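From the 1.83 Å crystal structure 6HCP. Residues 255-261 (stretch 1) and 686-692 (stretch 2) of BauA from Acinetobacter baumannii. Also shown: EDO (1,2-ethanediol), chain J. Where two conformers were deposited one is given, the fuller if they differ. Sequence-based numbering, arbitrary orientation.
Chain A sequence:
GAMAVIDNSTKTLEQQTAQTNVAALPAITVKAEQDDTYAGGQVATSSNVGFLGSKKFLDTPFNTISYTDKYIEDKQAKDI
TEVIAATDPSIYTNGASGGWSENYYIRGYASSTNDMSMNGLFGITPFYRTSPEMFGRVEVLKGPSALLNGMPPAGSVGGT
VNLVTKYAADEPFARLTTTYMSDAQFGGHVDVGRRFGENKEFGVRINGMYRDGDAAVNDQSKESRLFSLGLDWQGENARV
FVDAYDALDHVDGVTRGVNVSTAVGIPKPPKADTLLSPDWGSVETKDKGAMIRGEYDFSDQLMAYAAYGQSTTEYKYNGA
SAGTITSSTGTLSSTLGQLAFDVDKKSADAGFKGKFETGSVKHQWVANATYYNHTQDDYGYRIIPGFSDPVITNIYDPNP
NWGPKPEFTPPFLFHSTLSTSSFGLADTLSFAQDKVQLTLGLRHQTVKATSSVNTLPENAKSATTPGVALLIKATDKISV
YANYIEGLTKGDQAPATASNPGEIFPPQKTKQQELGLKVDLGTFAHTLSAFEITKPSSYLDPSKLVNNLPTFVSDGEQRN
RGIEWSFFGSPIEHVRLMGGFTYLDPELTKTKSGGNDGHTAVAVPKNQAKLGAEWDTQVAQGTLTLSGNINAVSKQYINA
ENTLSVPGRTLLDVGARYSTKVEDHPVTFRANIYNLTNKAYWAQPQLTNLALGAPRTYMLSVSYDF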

# COMPACT_ATOMS: atom_id res chain seq x y z
N THR A 255 6.30 23.17 -6.19
CA THR A 255 6.27 22.58 -7.53
C THR A 255 5.87 23.65 -8.56
O THR A 255 4.83 24.32 -8.43
CB THR A 255 5.41 21.31 -7.55
OG1 THR A 255 5.63 20.70 -8.83
CG2 THR A 255 3.94 21.55 -7.32
N ARG A 256 6.76 23.85 -9.54
CA ARG A 256 6.64 24.87 -10.60
C ARG A 256 6.18 24.23 -11.91
O ARG A 256 5.59 24.90 -12.78
CB ARG A 256 7.97 25.60 -10.77
CG ARG A 256 7.98 26.68 -11.85
CD ARG A 256 7.02 27.80 -11.50
NE ARG A 256 7.13 28.96 -12.37
CZ ARG A 256 6.58 30.16 -12.12
NH1 ARG A 256 5.94 30.40 -10.98
NH2 ARG A 256 6.81 31.15 -12.96
N GLY A 257 6.53 22.95 -12.11
CA GLY A 257 6.26 22.24 -13.36
C GLY A 257 7.34 22.44 -14.41
O GLY A 257 8.32 23.17 -14.22
N VAL A 258 7.18 21.72 -15.52
CA VAL A 258 8.20 21.61 -16.53
C VAL A 258 7.56 21.78 -17.91
O VAL A 258 6.39 21.46 -18.14
CB VAL A 258 8.95 20.27 -16.40
CG1 VAL A 258 9.60 20.14 -15.03
CG2 VAL A 258 8.04 19.08 -16.68
N ASN A 259 8.41 22.17 -18.85
CA ASN A 259 8.05 22.38 -20.26
C ASN A 259 8.57 21.22 -21.12
O ASN A 259 9.61 20.64 -20.84
CB ASN A 259 8.57 23.73 -20.75
CG ASN A 259 7.84 24.89 -20.10
OD1 ASN A 259 6.73 24.71 -19.59
ND2 ASN A 259 8.50 26.02 -19.93
N VAL A 260 7.85 20.96 -22.21
CA VAL A 260 8.17 19.95 -23.16
C VAL A 260 8.09 20.57 -24.56
O VAL A 260 7.39 21.57 -24.78
CB VAL A 260 7.26 18.71 -23.03
CG1 VAL A 260 7.60 17.92 -21.78
CG2 VAL A 260 5.78 19.07 -23.03
N SER A 261 8.73 19.91 -25.52
CA SER A 261 8.64 20.27 -26.95
C SER A 261 8.10 19.09 -27.74
O SER A 261 8.25 17.93 -27.33
CB SER A 261 9.99 20.70 -27.47
OG SER A 261 10.91 19.61 -27.41
C1 EDO J . 3.18 34.30 -10.28
O1 EDO J . 3.17 34.90 -11.58
C2 EDO J . 3.89 32.96 -10.40
O2 EDO J . 5.03 32.88 -9.54
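Stretch 2, residues 686-692: QLTNLAL

Stretch 2 is held to stretch 1 by a single antiparallel bridge between Val258 and Leu690, a hydrogen-bonded pair with CA atoms 5.3 Å apart. Val258 N donates to Leu690 O at 2.8 Å, nearly straight at 160°, and Leu690 N returns a bond to Val258 O at 2.9 Å, more bent at 135°. The pairing does not propagate into a ladder: the end-to-end directions, CA 256 to 260 and CA 687 to 691, are 86° apart, and beyond the bridge the polar contacts involve side chains.

Just after Val258 in stretch 1, the side chains of two asparagines each accept a bond from a backbone amide of the other stretch: Asn689 N donates to Asn259 OD1 at 3.0 Å, and Val260 N to Asn689 OD1 at 2.9 Å and 169°; the CA atoms of Asn259 and Asn689 lie 4.8 Å apart. The CA-to-CB bond of Asn689 (chi1 m) points toward stretch 1, that of Asn259 (also m) sideways, though the end of the Asn259 side chain comes nearer. Before Val258, at Arg256, Thr688, chi1 p, turns its hydroxyl to the carbonyl, with OG1 donating to Arg256 O at 2.8 Å.

Between these bonds Gly257 lets the backbones close in: its CA is 3.0 Å from Leu690 O and 3.5 Å from Thr688 OG1. Gly257 CA and Ala691 CA are 4.4 Å apart. A CB here would clash with both oxygens, and phi/psi of 86/175 by themselves call for glycine. Stretch 2 bends before the bridge, with Leu687 at 78/-27 and Asn689 at -76/-40, and becomes extended from Leu690 (-144/150) into the strand at Ala691 and Leu692.

Three waters stitch the margins. One donates to both Arg256 O (2.6 Å) and Gln686 O (2.7 Å); another donates to Leu687 O (2.8 Å) and accepts from Asn259 ND2 (3.0 Å); the third joins Thr255 OG1 (2.7 Å) to Leu692 O (3.0 Å).

Apolar packing completes the contact. Leu690 meets two valines, its CD1 lying 3.7 Å from Val260 CG1 and its CB 4.1 Å from Val258 CG2, although the CA-to-CB bond of Val258 points away. Farther out, Arg256 NH2 approaches Leu687 CD1 at 4.0 Å, while Arg256 NH1 donates to O2 of the ethanediol at 3.0 Å, at the guanidinium edge; Leu687 CD1 is 3.9 Å from C2 of the same molecule. Together the stretches bury 517 Å², both sides summed.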

# COMPACT_ATOMS: atom_id res chain seq x y z
N GLN A 686 -0.67 25.95 -14.28
CA GLN A 686 -0.48 27.31 -14.81
C GLN A 686 0.99 27.57 -15.14
O GLN A 686 1.90 27.10 -14.44
CB GLN A 686 -0.98 28.32 -13.79
CG GLN A 686 -2.49 28.31 -13.68
CD GLN A 686 -3.01 29.38 -12.74
OE1 GLN A 686 -2.45 30.46 -12.66
NE2 GLN A 686 -4.15 29.11 -12.12
N LEU A 687 1.20 28.29 -16.25
CA LEU A 687 2.46 28.93 -16.68
C LEU A 687 3.48 27.94 -17.27
O LEU A 687 4.28 28.35 -18.08
CB LEU A 687 3.08 29.73 -15.53
CG LEU A 687 2.20 30.85 -14.97
CD1 LEU A 687 2.98 31.69 -13.98
CD2 LEU A 687 1.62 31.73 -16.08
N THR A 688 3.44 26.66 -16.89
CA THR A 688 4.34 25.66 -17.47
C THR A 688 3.48 24.51 -18.02
O THR A 688 2.29 24.43 -17.73
CB THR A 688 5.36 25.12 -16.45
OG1 THR A 688 4.62 24.57 -15.36
CG2 THR A 688 6.33 26.16 -15.94
N ASN A 689 4.08 23.62 -18.81
CA ASN A 689 3.33 22.64 -19.61
C ASN A 689 2.79 21.48 -18.75
O ASN A 689 1.68 21.00 -19.02
CB ASN A 689 4.17 22.05 -20.74
CG ASN A 689 4.58 23.04 -21.81
OD1 ASN A 689 5.59 22.80 -22.46
ND2 ASN A 689 3.82 24.11 -22.03
N LEU A 690 3.59 20.99 -17.78
CA LEU A 690 3.29 19.76 -17.08
C LEU A 690 3.70 19.87 -15.62
O LEU A 690 4.70 20.49 -15.30
CB LEU A 690 4.11 18.60 -17.67
CG LEU A 690 3.87 18.23 -19.13
CD1 LEU A 690 4.83 17.12 -19.51
CD2 LEU A 690 2.44 17.82 -19.38
N ALA A 691 2.99 19.14 -14.77
CA ALA A 691 3.39 18.89 -13.41
C ALA A 691 2.82 17.53 -13.00
O ALA A 691 1.78 17.11 -13.48
CB ALA A 691 2.88 19.98 -12.50
N LEU A 692 3.53 16.84 -12.10
CA LEU A 692 3.05 15.58 -11.58
C LEU A 692 1.89 15.81 -10.61
O LEU A 692 1.95 16.68 -9.77
CB LEU A 692 4.19 14.86 -10.85
CG LEU A 692 5.26 14.25 -11.74
CD1 LEU A 692 6.41 13.73 -10.89
CD2 LEU A 692 4.69 13.13 -12.61
O HOH W 1 4.43 18.24 -8.99
O HOH W 2 3.75 26.67 -12.47
O HOH W 3 7.00 28.35 -18.77